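Local coordinates for protein Tv2483 (Treponema vincentii, PDB 6DET) that binds L-arginine with high selectivity, probably as the substrate-binding lipoprotein of an amino-acid ABC transporter, at residues E25-W29 with D227-K233; P47-F51 with G60-D64; P118-K124 with S215-F221. All coordinates share one frame; numbering follows the deposited sequence.

Interaction 1: residues E25-W29 with D227-K233; sequences EDPSW and DASLVAK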
ATOM      1  N   GLU A  25     -15.280   1.652 -26.588  1.00 59.84           N
ATOM      2  CA  GLU A  25     -14.536   1.787 -25.341  1.00 51.63           C
ATOM      3  C   GLU A  25     -13.939   3.184 -25.170  1.00 40.52           C
ATOM      4  O   GLU A  25     -13.642   3.893 -26.141  1.00 40.55           O
ATOM      5  CB  GLU A  25     -13.410   0.750 -25.287  1.00 72.67           C
ATOM      6  CG  GLU A  25     -13.864  -0.698 -25.117  1.00 93.00           C
ATOM      7  CD  GLU A  25     -12.901  -1.688 -25.742  1.00125.85           C
ATOM      8  OE1 GLU A  25     -12.231  -2.420 -24.987  1.00131.46           O
ATOM      9  OE2 GLU A  25     -12.809  -1.725 -26.988  1.00156.26           O
ATOM     10  N   ASP A  26     -13.746   3.570 -23.911  1.00 47.74           N
ATOM     11  CA  ASP A  26     -12.939   4.747 -23.628  1.00 47.00           C
ATOM     12  C   ASP A  26     -11.496   4.492 -24.072  1.00 44.65           C
ATOM     13  O   ASP A  26     -11.048   3.345 -24.137  1.00 40.60           O
ATOM     14  CB  ASP A  26     -12.996   5.087 -22.141  1.00 42.20           C
ATOM     15  CG  ASP A  26     -12.097   4.205 -21.315  1.00 45.88           C
ATOM     16  OD1 ASP A  26     -10.907   4.582 -21.156  1.00 37.82           O
ATOM     17  OD2 ASP A  26     -12.580   3.156 -20.805  1.00 44.17           O
ATOM     18  N   PRO A  27     -10.751   5.544 -24.422  1.00 37.82           N
ATOM     19  CA  PRO A  27      -9.428   5.347 -25.032  1.00 41.46           C
ATOM     20  C   PRO A  27      -8.286   5.053 -24.060  1.00 39.26           C
ATOM     21  O   PRO A  27      -7.126   5.157 -24.463  1.00 37.69           O
ATOM     22  CB  PRO A  27      -9.184   6.690 -25.736  1.00 41.18           C
ATOM     23  CG  PRO A  27      -9.904   7.655 -24.878  1.00 48.96           C
ATOM     24  CD  PRO A  27     -11.142   6.959 -24.392  1.00 44.85           C
ATOM     25  N   SER A  28      -8.555   4.670 -22.810  1.00 37.22           N
ATOM     26  CA  SER A  28      -7.444   4.604 -21.853  1.00 41.64           C
ATOM     27  C   SER A  28      -6.488   3.457 -22.185  1.00 42.33           C
ATOM     28  O   SER A  28      -5.265   3.620 -22.100  1.00 39.07           O
ATOM     29  CB  SER A  28      -7.956   4.494 -20.410  1.00 39.75           C
ATOM     30  OG  SER A  28      -8.823   3.373 -20.189  1.00 36.96           O
ATOM     31  N   TRP A  29      -7.014   2.294 -22.592  1.00 37.61           N
ATOM     32  CA  TRP A  29      -6.118   1.233 -23.049  1.00 33.72           C
ATOM     33  C   TRP A  29      -5.400   1.640 -24.328  1.00 36.21           C
ATOM     34  O   TRP A  29      -4.177   1.482 -24.446  1.00 38.98           O
ATOM     35  CB  TRP A  29      -6.868  -0.087 -23.245  1.00 34.62           C
ATOM     36  CG  TRP A  29      -6.036  -1.071 -24.009  1.00 36.12           C
ATOM     37  CD1 TRP A  29      -6.319  -1.602 -25.237  1.00 41.81           C
ATOM     38  CD2 TRP A  29      -4.751  -1.583 -23.640  1.00 40.33           C
ATOM     39  NE1 TRP A  29      -5.306  -2.434 -25.642  1.00 45.97           N
ATOM     40  CE2 TRP A  29      -4.332  -2.442 -24.679  1.00 42.64           C
ATOM     41  CE3 TRP A  29      -3.917  -1.408 -22.532  1.00 41.29           C
ATOM     42  CZ2 TRP A  29      -3.116  -3.122 -24.642  1.00 43.67           C
ATOM     43  CZ3 TRP A  29      -2.703  -2.094 -22.501  1.00 42.55           C
ATOM     44  CH2 TRP A  29      -2.323  -2.940 -23.552  1.00 41.92           C
ATOM     45  N   ASP A 227     -10.970   5.482 -16.649  1.00 31.56           N
ATOM     46  CA  ASP A 227     -10.110   4.613 -17.467  1.00 30.84           C
ATOM     47  C   ASP A 227     -10.528   3.140 -17.345  1.00 32.34           C
ATOM     48  O   ASP A 227      -9.765   2.248 -16.959  1.00 33.94           O
ATOM     49  CB  ASP A 227      -8.644   4.821 -17.083  1.00 32.64           C
ATOM     50  CG  ASP A 227      -8.074   6.143 -17.593  1.00 36.83           C
ATOM     51  OD1 ASP A 227      -8.856   6.997 -18.088  1.00 38.05           O
ATOM     52  OD2 ASP A 227      -6.830   6.342 -17.488  1.00 38.52           O
ATOM     53  N   ALA A 228     -11.766   2.883 -17.751  1.00 36.65           N
ATOM     54  CA  ALA A 228     -12.343   1.545 -17.623  1.00 36.12           C
ATOM     55  C   ALA A 228     -11.661   0.518 -18.540  1.00 36.78           C
ATOM     56  O   ALA A 228     -11.393  -0.614 -18.116  1.00 32.30           O
ATOM     57  CB  ALA A 228     -13.833   1.615 -17.894  1.00 37.42           C
ATOM     58  N   SER A 229     -11.355   0.873 -19.793  1.00 33.95           N
ATOM     59  CA  SER A 229     -10.751  -0.111 -20.693  1.00 31.59           C
ATOM     60  C   SER A 229      -9.329  -0.470 -20.260  1.00 36.98           C
ATOM     61  O   SER A 229      -8.905  -1.630 -20.384  1.00 33.66           O
ATOM     62  CB  SER A 229     -10.755   0.421 -22.136  1.00 37.53           C
ATOM     63  OG  SER A 229     -10.009   1.646 -22.185  1.00 38.40           O
ATOM     64  N   LEU A 230      -8.570   0.508 -19.763  1.00 32.22           N
ATOM     65  CA  LEU A 230      -7.245   0.206 -19.230  1.00 31.71           C
ATOM     66  C   LEU A 230      -7.348  -0.760 -18.052  1.00 32.42           C
ATOM     67  O   LEU A 230      -6.628  -1.762 -17.988  1.00 31.90           O
ATOM     68  CB  LEU A 230      -6.537   1.495 -18.798  1.00 31.90           C
ATOM     69  CG  LEU A 230      -5.177   1.312 -18.107  1.00 36.72           C
ATOM     70  CD1 LEU A 230      -4.232   0.526 -19.001  1.00 33.27           C
ATOM     71  CD2 LEU A 230      -4.539   2.677 -17.744  1.00 34.80           C
ATOM     72  N   VAL A 231      -8.265  -0.491 -17.127  1.00 33.33           N
ATOM     73  CA  VAL A 231      -8.372  -1.336 -15.937  1.00 33.20           C
ATOM     74  C   VAL A 231      -8.847  -2.732 -16.327  1.00 29.32           C
ATOM     75  O   VAL A 231      -8.344  -3.737 -15.811  1.00 31.09           O
ATOM     76  CB  VAL A 231      -9.296  -0.685 -14.894  1.00 33.43           C
ATOM     77  CG1 VAL A 231      -9.655  -1.675 -13.759  1.00 33.24           C
ATOM     78  CG2 VAL A 231      -8.659   0.548 -14.312  1.00 32.72           C
ATOM     79  N   ALA A 232      -9.810  -2.827 -17.253  1.00 30.33           N
ATOM     80  CA  ALA A 232     -10.285  -4.138 -17.703  1.00 32.44           C
ATOM     81  C   ALA A 232      -9.162  -4.962 -18.323  1.00 37.24           C
ATOM     82  O   ALA A 232      -9.073  -6.173 -18.090  1.00 33.86           O
ATOM     83  CB  ALA A 232     -11.429  -3.987 -18.710  1.00 34.23           C
ATOM     84  N   LYS A 233      -8.310  -4.332 -19.141  1.00 32.33           N
ATOM     85  CA  LYS A 233      -7.187  -5.050 -19.737  1.00 36.43           C
ATOM     86  C   LYS A 233      -6.258  -5.570 -18.658  1.00 32.36           C
ATOM     87  O   LYS A 233      -5.840  -6.736 -18.672  1.00 35.76           O
ATOM     88  CB  LYS A 233      -6.415  -4.130 -20.698  1.00 36.50           C
ATOM     89  CG  LYS A 233      -5.642  -4.863 -21.764  1.00 45.22           C
ATOM     90  CD  LYS A 233      -6.583  -5.248 -22.868  1.00 45.55           C
ATOM     91  CE  LYS A 233      -5.926  -6.058 -23.929  1.00 62.85           C
ATOM     92  NZ  LYS A 233      -6.940  -6.444 -24.927  1.00 67.33           N
TER
HETATM   93  O   HOH W   1     -10.598   7.264 -20.362  1.00 35.92           O
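W29 lays one face of its indole over the aliphatic stem of K233, the two side chains crossing obliquely. K233 CG sits 3.8 Å from the centroid of the six-membered ring, almost on the ring normal, in a CH-pi contact. The bend of the lysine chain at chi2 (81°) carries CD and CE on past W29 CE2 and NE1. L230 meets the same indole at its edge, CD1 lying 4.0 Å from W29 CE3, and runs at about a right angle to it. Away from the ring the contact becomes polar and joins the N-terminal ends of two helices, 28-35 and 228-243. The D26 carboxylate serves both: OD1 accepts from S28 N in an Asx turn, and OD2 takes S229 N on its syn lone pair at 2.8 Å. Each serine hydroxyl both accepts and donates. S28 OG accepts from L230 N (2.9 Å) and donates to the syn lone pair of D26 OD1. S229 OG accepts from W29 N along a nearly straight path of 168° and donates to D26 O from above the carbonyl plane. D227 packs its CG 3.3 Å from S28 CB, while its OD2 pairs with R224.

Interaction 2: residues P47-F51 with G60-D64; sequences PILSF and GYDID
L49 runs past the first residues of helix 61-73, its side chain slanting across those of Y61 and D62. At the root, L49 CB lies 4.0 Å from D62 OD2. CG is turned anti to the carbonyl carbon (chi1 -60°), and from it the branch CD2 drops between two neighbours, with Y61 CB 4.0 Å to one and D62 OD1 about as far. The other branch, CD1, leads on to Y219, and the leucine side chain ends about 6 Å from the bound arginine. The backbones are joined as well. I48 O receives Y61 N at 2.8 Å, in the carbonyl plane, and L49 O receives D62 N at 3.1 Å on a lone pair, though the bond is bent to 135°. Two N-H groups of the first helical turn thus find acceptors in the loop. G60 has no side chain, which lets I48 O come within 3.1 Å of its CA. Within the same first turn, I63 CD1 packs against S50 CB. The D62 carboxylate is held from outside, OD1 by Y119 OH and OD2 by G102 N, and S50 OG bonds to S101 and S43. The run G60-Y61-D62-I63-D64, opening a helix after a small hairpin, fits the signature sequence of family 3 solute-binding proteins, here set beside the ligand pocket.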
ATOM      1  N   PRO A  47       8.677  -1.438   2.411  1.00 34.54           N
ATOM      2  CA  PRO A  47       9.272  -2.786   2.460  1.00 37.74           C
ATOM      3  C   PRO A  47       8.391  -3.847   1.807  1.00 34.47           C
ATOM      4  O   PRO A  47       7.160  -3.748   1.799  1.00 32.68           O
ATOM      5  CB  PRO A  47       9.447  -3.048   3.968  1.00 40.98           C
ATOM      6  CG  PRO A  47       9.548  -1.652   4.594  1.00 39.13           C
ATOM      7  CD  PRO A  47       8.553  -0.839   3.755  1.00 35.27           C
ATOM      8  N   ILE A  48       9.051  -4.865   1.236  1.00 33.28           N
ATOM      9  CA  ILE A  48       8.421  -5.979   0.507  1.00 33.23           C
ATOM     10  C   ILE A  48       7.721  -5.583  -0.797  1.00 34.95           C
ATOM     11  O   ILE A  48       7.906  -6.250  -1.822  1.00 40.27           O
ATOM     12  CB  ILE A  48       7.451  -6.745   1.430  1.00 36.32           C
ATOM     13  CG1 ILE A  48       8.093  -6.960   2.812  1.00 35.62           C
ATOM     14  CG2 ILE A  48       7.096  -8.070   0.790  1.00 34.98           C
ATOM     15  CD1 ILE A  48       7.282  -7.867   3.779  1.00 43.09           C
ATOM     16  N   LEU A  49       6.901  -4.524  -0.790  1.00 32.66           N
ATOM     17  CA  LEU A  49       6.082  -4.199  -1.963  1.00 30.94           C
ATOM     18  C   LEU A  49       6.847  -3.417  -3.035  1.00 33.07           C
ATOM     19  O   LEU A  49       6.679  -3.684  -4.232  1.00 32.29           O
ATOM     20  CB  LEU A  49       4.865  -3.387  -1.524  1.00 33.54           C
ATOM     21  CG  LEU A  49       3.888  -4.050  -0.520  1.00 31.73           C
ATOM     22  CD1 LEU A  49       2.721  -3.094  -0.259  1.00 33.10           C
ATOM     23  CD2 LEU A  49       3.398  -5.388  -1.050  1.00 33.27           C
ATOM     24  N   SER A  50       7.655  -2.432  -2.640  1.00 33.22           N
ATOM     25  CA  SER A  50       8.335  -1.562  -3.599  1.00 31.87           C
ATOM     26  C   SER A  50       9.381  -0.751  -2.860  1.00 32.77           C
ATOM     27  O   SER A  50       9.057   0.305  -2.310  1.00 36.77           O
ATOM     28  CB  SER A  50       7.379  -0.600  -4.321  1.00 38.37           C
ATOM     29  OG  SER A  50       6.611   0.155  -3.402  1.00 40.30           O
ATOM     30  N   PHE A  51      10.607  -1.264  -2.842  1.00 34.45           N
ATOM     31  CA  PHE A  51      11.703  -0.684  -2.067  1.00 35.49           C
ATOM     32  C   PHE A  51      12.987  -0.798  -2.888  1.00 38.25           C
ATOM     33  O   PHE A  51      13.017  -1.417  -3.955  1.00 38.10           O
ATOM     34  CB  PHE A  51      11.840  -1.375  -0.709  1.00 35.59           C
ATOM     35  CG  PHE A  51      12.278  -2.807  -0.805  1.00 43.74           C
ATOM     36  CD1 PHE A  51      11.347  -3.813  -1.038  1.00 35.46           C
ATOM     37  CD2 PHE A  51      13.615  -3.155  -0.678  1.00 38.99           C
ATOM     38  CE1 PHE A  51      11.748  -5.137  -1.160  1.00 44.58           C
ATOM     39  CE2 PHE A  51      14.021  -4.472  -0.784  1.00 45.05           C
ATOM     40  CZ  PHE A  51      13.077  -5.474  -1.023  1.00 45.64           C
ATOM     41  N   GLY A  60      10.250  -5.646  -5.519  1.00 31.62           N
ATOM     42  CA  GLY A  60       9.227  -5.969  -4.559  1.00 32.70           C
ATOM     43  C   GLY A  60       8.066  -6.683  -5.206  1.00 31.72           C
ATOM     44  O   GLY A  60       8.056  -6.925  -6.418  1.00 33.41           O
ATOM     45  N   TYR A  61       7.094  -7.030  -4.366  1.00 28.87           N
ATOM     46  CA  TYR A  61       5.927  -7.784  -4.810  1.00 26.24           C
ATOM     47  C   TYR A  61       5.174  -7.031  -5.896  1.00 30.02           C
ATOM     48  O   TYR A  61       4.805  -7.610  -6.922  1.00 33.00           O
ATOM     49  CB  TYR A  61       5.024  -8.043  -3.618  1.00 29.05           C
ATOM     50  CG  TYR A  61       3.834  -8.929  -3.874  1.00 28.32           C
ATOM     51  CD1 TYR A  61       3.991 -10.239  -4.333  1.00 29.09           C
ATOM     52  CD2 TYR A  61       2.550  -8.478  -3.595  1.00 35.32           C
ATOM     53  CE1 TYR A  61       2.878 -11.080  -4.529  1.00 33.21           C
ATOM     54  CE2 TYR A  61       1.447  -9.308  -3.773  1.00 29.50           C
ATOM     55  CZ  TYR A  61       1.627 -10.609  -4.240  1.00 30.21           C
ATOM     56  OH  TYR A  61       0.569 -11.464  -4.426  1.00 32.32           O
ATOM     57  N   ASP A  62       4.889  -5.740  -5.659  1.00 29.88           N
ATOM     58  CA  ASP A  62       4.144  -4.943  -6.635  1.00 30.84           C
ATOM     59  C   ASP A  62       4.947  -4.789  -7.910  1.00 29.04           C
ATOM     60  O   ASP A  62       4.388  -4.760  -9.005  1.00 30.02           O
ATOM     61  CB  ASP A  62       3.815  -3.554  -6.091  1.00 29.17           C
ATOM     62  CG  ASP A  62       2.736  -3.540  -5.038  1.00 30.00           C
ATOM     63  OD1 ASP A  62       2.144  -4.601  -4.723  1.00 30.72           O
ATOM     64  OD2 ASP A  62       2.450  -2.430  -4.533  1.00 30.22           O
ATOM     65  N   ILE A  63       6.268  -4.698  -7.778  1.00 33.65           N
ATOM     66  CA  ILE A  63       7.128  -4.525  -8.937  1.00 29.93           C
ATOM     67  C   ILE A  63       7.140  -5.791  -9.774  1.00 32.10           C
ATOM     68  O   ILE A  63       7.086  -5.741 -11.010  1.00 32.54           O
ATOM     69  CB  ILE A  63       8.551  -4.151  -8.465  1.00 34.68           C
ATOM     70  CG1 ILE A  63       8.514  -3.016  -7.430  1.00 34.56           C
ATOM     71  CG2 ILE A  63       9.423  -3.805  -9.632  1.00 35.72           C
ATOM     72  CD1 ILE A  63       7.881  -1.740  -7.896  1.00 36.35           C
ATOM     73  N   ASP A  64       7.215  -6.957  -9.121  1.00 32.14           N
ATOM     74  CA  ASP A  64       7.219  -8.197  -9.882  1.00 31.52           C
ATOM     75  C   ASP A  64       5.899  -8.362 -10.632  1.00 34.34           C
ATOM     76  O   ASP A  64       5.880  -8.766 -11.802  1.00 32.80           O
ATOM     77  CB  ASP A  64       7.460  -9.383  -8.950  1.00 33.83           C
ATOM     78  CG  ASP A  64       8.927  -9.554  -8.574  1.00 35.42           C
ATOM     79  OD1 ASP A  64       9.791  -8.907  -9.182  1.00 34.41           O
ATOM     80  OD2 ASP A  64       9.199 -10.364  -7.677  1.00 38.25           O
TER

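Interaction 3: residues P118-K124 with S215-F221; sequences PYLQNAK and STEYYTF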
ATOM      1  N   PRO A 118      -9.224  -6.318  -5.751  1.00 29.75           N
ATOM      2  CA  PRO A 118      -8.176  -6.369  -4.713  1.00 29.56           C
ATOM      3  C   PRO A 118      -7.260  -7.576  -4.830  1.00 27.35           C
ATOM      4  O   PRO A 118      -7.674  -8.671  -5.209  1.00 28.21           O
ATOM      5  CB  PRO A 118      -8.983  -6.418  -3.418  1.00 33.37           C
ATOM      6  CG  PRO A 118     -10.225  -5.681  -3.737  1.00 38.40           C
ATOM      7  CD  PRO A 118     -10.528  -5.936  -5.190  1.00 30.69           C
ATOM      8  N   TYR A 119      -5.986  -7.373  -4.456  1.00 26.95           N
ATOM      9  CA  TYR A 119      -4.993  -8.417  -4.635  1.00 25.64           C
ATOM     10  C   TYR A 119      -4.359  -8.878  -3.323  1.00 23.10           C
ATOM     11  O   TYR A 119      -3.768  -9.969  -3.302  1.00 28.58           O
ATOM     12  CB  TYR A 119      -3.913  -7.955  -5.651  1.00 27.42           C
ATOM     13  CG  TYR A 119      -2.928  -6.890  -5.129  1.00 26.84           C
ATOM     14  CD1 TYR A 119      -3.342  -5.559  -4.926  1.00 24.76           C
ATOM     15  CD2 TYR A 119      -1.592  -7.199  -4.935  1.00 29.40           C
ATOM     16  CE1 TYR A 119      -2.438  -4.577  -4.462  1.00 27.49           C
ATOM     17  CE2 TYR A 119      -0.677  -6.220  -4.463  1.00 28.19           C
ATOM     18  CZ  TYR A 119      -1.118  -4.929  -4.236  1.00 25.99           C
ATOM     19  OH  TYR A 119      -0.220  -3.970  -3.782  1.00 29.38           O
ATOM     20  N   LEU A 120      -4.504  -8.115  -2.235  1.00 32.95           N
ATOM     21  CA  LEU A 120      -4.032  -8.508  -0.903  1.00 33.66           C
ATOM     22  C   LEU A 120      -5.001  -7.995   0.145  1.00 38.58           C
ATOM     23  O   LEU A 120      -5.658  -6.973  -0.068  1.00 31.86           O
ATOM     24  CB  LEU A 120      -2.645  -7.932  -0.565  1.00 28.92           C
ATOM     25  CG  LEU A 120      -1.417  -8.461  -1.313  1.00 31.89           C
ATOM     26  CD1 LEU A 120      -0.173  -7.623  -1.019  1.00 27.66           C
ATOM     27  CD2 LEU A 120      -1.218  -9.944  -0.936  1.00 39.52           C
ATOM     28  N   GLN A 121      -5.086  -8.715   1.285  1.00 27.87           N
ATOM     29  CA  GLN A 121      -5.690  -8.180   2.496  1.00 29.60           C
ATOM     30  C   GLN A 121      -4.631  -7.462   3.308  1.00 33.33           C
ATOM     31  O   GLN A 121      -3.443  -7.786   3.240  1.00 35.89           O
ATOM     32  CB  GLN A 121      -6.296  -9.279   3.374  1.00 28.57           C
ATOM     33  CG  GLN A 121      -7.603  -9.774   2.901  1.00 34.07           C
ATOM     34  CD  GLN A 121      -8.129 -10.787   3.878  1.00 39.58           C
ATOM     35  OE1 GLN A 121      -7.583 -11.876   3.972  1.00 40.24           O
ATOM     36  NE2 GLN A 121      -9.111 -10.396   4.672  1.00 40.59           N
ATOM     37  N   ASN A 122      -5.068  -6.471   4.067  1.00 31.40           N
ATOM     38  CA  ASN A 122      -4.172  -5.756   4.957  1.00 25.95           C
ATOM     39  C   ASN A 122      -4.943  -5.353   6.199  1.00 29.11           C
ATOM     40  O   ASN A 122      -6.180  -5.398   6.243  1.00 32.81           O
ATOM     41  CB  ASN A 122      -3.577  -4.530   4.269  1.00 27.97           C
ATOM     42  CG  ASN A 122      -2.681  -3.744   5.189  1.00 33.48           C
ATOM     43  OD1 ASN A 122      -1.653  -4.263   5.661  1.00 30.52           O
ATOM     44  ND2 ASN A 122      -3.066  -2.493   5.463  1.00 29.12           N
ATOM     45  N   ALA A 123      -4.189  -4.990   7.229  1.00 30.41           N
ATOM     46  CA  ALA A 123      -4.752  -4.423   8.430  1.00 31.48           C
ATOM     47  C   ALA A 123      -3.794  -3.338   8.891  1.00 28.25           C
ATOM     48  O   ALA A 123      -2.582  -3.486   8.745  1.00 30.90           O
ATOM     49  CB  ALA A 123      -4.903  -5.460   9.526  1.00 35.89           C
ATOM     50  N   LYS A 124      -4.346  -2.249   9.408  1.00 32.91           N
ATOM     51  CA  LYS A 124      -3.546  -1.249  10.096  1.00 30.30           C
ATOM     52  C   LYS A 124      -3.384  -1.702  11.539  1.00 32.51           C
ATOM     53  O   LYS A 124      -4.356  -2.070  12.192  1.00 34.21           O
ATOM     54  CB  LYS A 124      -4.221   0.104  10.032  1.00 33.13           C
ATOM     55  CG  LYS A 124      -3.934   0.787   8.665  1.00 41.26           C
ATOM     56  CD  LYS A 124      -4.641   2.100   8.498  1.00 39.59           C
ATOM     57  CE  LYS A 124      -4.292   2.753   7.162  1.00 35.84           C
ATOM     58  NZ  LYS A 124      -4.098   1.778   6.049  1.00 40.86           N
ATOM     59  N   SER A 215      -7.965  -1.508  11.700  1.00 35.27           N
ATOM     60  CA  SER A 215      -8.679  -1.563  10.445  1.00 32.59           C
ATOM     61  C   SER A 215      -8.460  -2.928   9.821  1.00 38.97           C
ATOM     62  O   SER A 215      -7.451  -3.589  10.064  1.00 40.94           O
ATOM     63  CB  SER A 215      -8.199  -0.486   9.478  1.00 35.02           C
ATOM     64  OG  SER A 215      -7.064  -0.979   8.800  1.00 47.00           O
ATOM     65  N   THR A 216      -9.402  -3.324   8.975  1.00 38.98           N
ATOM     66  CA  THR A 216      -9.203  -4.457   8.091  1.00 33.90           C
ATOM     67  C   THR A 216      -9.530  -3.975   6.688  1.00 34.04           C
ATOM     68  O   THR A 216     -10.529  -3.273   6.492  1.00 37.64           O
ATOM     69  CB  THR A 216     -10.059  -5.665   8.508  1.00 40.93           C
ATOM     70  OG1 THR A 216      -9.972  -6.671   7.506  1.00 54.28           O
ATOM     71  CG2 THR A 216     -11.487  -5.273   8.686  1.00 44.73           C
ATOM     72  N   GLU A 217      -8.655  -4.293   5.738  1.00 33.25           N
ATOM     73  CA  GLU A 217      -8.610  -3.577   4.467  1.00 33.58           C
ATOM     74  C   GLU A 217      -8.272  -4.538   3.347  1.00 25.09           C
ATOM     75  O   GLU A 217      -7.823  -5.671   3.571  1.00 29.80           O
ATOM     76  CB  GLU A 217      -7.517  -2.468   4.428  1.00 35.19           C
ATOM     77  CG  GLU A 217      -7.471  -1.535   5.560  1.00 45.95           C
ATOM     78  CD  GLU A 217      -6.272  -0.566   5.525  1.00 36.45           C
ATOM     79  OE1 GLU A 217      -6.278   0.343   6.382  1.00 53.98           O
ATOM     80  OE2 GLU A 217      -5.297  -0.733   4.752  1.00 27.34           O
ATOM     81  N   TYR A 218      -8.405  -4.016   2.130  1.00 24.67           N
ATOM     82  CA  TYR A 218      -7.868  -4.605   0.922  1.00 29.26           C
ATOM     83  C   TYR A 218      -6.946  -3.613   0.239  1.00 24.94           C
ATOM     84  O   TYR A 218      -7.174  -2.399   0.301  1.00 29.59           O
ATOM     85  CB  TYR A 218      -8.956  -4.970  -0.073  1.00 31.53           C
ATOM     86  CG  TYR A 218     -10.038  -5.792   0.569  1.00 37.30           C
ATOM     87  CD1 TYR A 218      -9.852  -7.146   0.801  1.00 41.02           C
ATOM     88  CD2 TYR A 218     -11.239  -5.210   0.956  1.00 64.40           C
ATOM     89  CE1 TYR A 218     -10.841  -7.898   1.403  1.00 54.36           C
ATOM     90  CE2 TYR A 218     -12.232  -5.957   1.551  1.00 84.75           C
ATOM     91  CZ  TYR A 218     -12.030  -7.300   1.776  1.00 89.49           C
ATOM     92  OH  TYR A 218     -13.022  -8.048   2.374  1.00114.55           O
ATOM     93  N   TYR A 219      -5.903  -4.147  -0.377  1.00 24.49           N
ATOM     94  CA  TYR A 219      -5.016  -3.395  -1.247  1.00 24.93           C
ATOM     95  C   TYR A 219      -5.519  -3.543  -2.678  1.00 27.70           C
ATOM     96  O   TYR A 219      -6.049  -4.593  -3.053  1.00 26.03           O
ATOM     97  CB  TYR A 219      -3.591  -3.933  -1.191  1.00 30.00           C
ATOM     98  CG  TYR A 219      -2.726  -3.510   0.007  1.00 25.02           C
ATOM     99  CD1 TYR A 219      -3.105  -2.487   0.851  1.00 25.84           C
ATOM    100  CD2 TYR A 219      -1.503  -4.109   0.188  1.00 29.74           C
ATOM    101  CE1 TYR A 219      -2.228  -2.066   1.912  1.00 29.46           C
ATOM    102  CE2 TYR A 219      -0.641  -3.731   1.218  1.00 26.48           C
ATOM    103  CZ  TYR A 219      -1.018  -2.713   2.064  1.00 28.15           C
ATOM    104  OH  TYR A 219      -0.124  -2.309   3.041  1.00 28.73           O
ATOM    105  N   THR A 220      -5.284  -2.510  -3.473  1.00 26.07           N
ATOM    106  CA  THR A 220      -5.659  -2.483  -4.883  1.00 26.42           C
ATOM    107  C   THR A 220      -4.580  -1.737  -5.655  1.00 28.36           C
ATOM    108  O   THR A 220      -3.558  -1.297  -5.090  1.00 28.28           O
ATOM    109  CB  THR A 220      -7.046  -1.834  -5.050  1.00 28.54           C
ATOM    110  OG1 THR A 220      -7.482  -1.893  -6.419  1.00 29.40           O
ATOM    111  CG2 THR A 220      -7.028  -0.392  -4.614  1.00 27.18           C
ATOM    112  N   PHE A 221      -4.803  -1.588  -6.966  1.00 26.63           N
ATOM    113  CA  PHE A 221      -4.047  -0.665  -7.796  1.00 26.75           C
ATOM    114  C   PHE A 221      -5.035   0.379  -8.301  1.00 29.74           C
ATOM    115  O   PHE A 221      -6.124   0.019  -8.772  1.00 29.65           O
ATOM    116  CB  PHE A 221      -3.365  -1.380  -8.951  1.00 28.41           C
ATOM    117  CG  PHE A 221      -2.496  -2.505  -8.535  1.00 32.45           C
ATOM    118  CD1 PHE A 221      -1.515  -2.325  -7.544  1.00 28.93           C
ATOM    119  CD2 PHE A 221      -2.647  -3.754  -9.099  1.00 31.91           C
ATOM    120  CE1 PHE A 221      -0.735  -3.395  -7.169  1.00 29.14           C
ATOM    121  CE2 PHE A 221      -1.855  -4.809  -8.715  1.00 32.86           C
ATOM    122  CZ  PHE A 221      -0.902  -4.623  -7.751  1.00 29.25           C
TER
HETATM  123  O   HOH W   2      -0.891  -1.356  -4.364  1.00 28.39           O
HETATM  124  O   HOH W   3      -9.467  -7.443   5.021  1.00 41.39           O
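The ring of Y219 fills a hollow between L120 and N122 on the facing strand. N122 CB stands over the ring face, 3.9 Å from the centroid, while L120 CD1 touches the ring edge at CD2. Y119 fits between Y219 and F221: its CE1 presses on Y219 CB at 3.5 Å, and its ring makes an offset stack with F221, centroids 4.2 Å apart and planes at 30°. On the same face as Y219, E217 and K124 interlock at about a right angle. K124 is bent at its last torsion (chi4 35°), which folds NZ back to the syn lone pair of E217 OE1 at 2.6 Å. The same oxygen accepts S215 OG from above the carboxylate plane, and OE2 accepts N122 ND2, also from above. The buried glutamate is therefore held by several donors, which would favour its charged form. On the other face Q121 lies alongside the Y218 ring, and P118, just before the strand, sets CB 3.6 Å from Y218 CB. The antiparallel backbones are stitched by N122 N to E217 O, E217 N to N122 O and Y219 N to L120 O. D193, on strand 189-193, takes bonds from both K124 NZ and Y219 OH, and Y219 touches the bound arginine. Two long antiparallel strands passing beside the ligand match the interlobe hinge of two-lobed periplasmic-type solute-binding proteins.

How the interactions relate
Interactions 2 and 3 are buried and touch each other: Y61 CE2 packs on L120 CD1 at 3.6 Å and L49 CD1 on Y219 CE2 at 3.7 Å, linking the start of helix 61-73 to the central strands near the arginine. Interaction 1 lies at the surface, its centre about 23 Å from that of interaction 3, yet strand 215-223 leads directly into its helix 228-243. Both helix-start contacts satisfy amide N-H groups, but differently: interaction 1 uses serine and aspartate side chains, interaction 2 backbone carbonyls of the 47-51 loop. Interaction 3 relies instead on strand pairing, aromatic packing and a buried salt bridge. Along the chain, interaction 1 encloses both others.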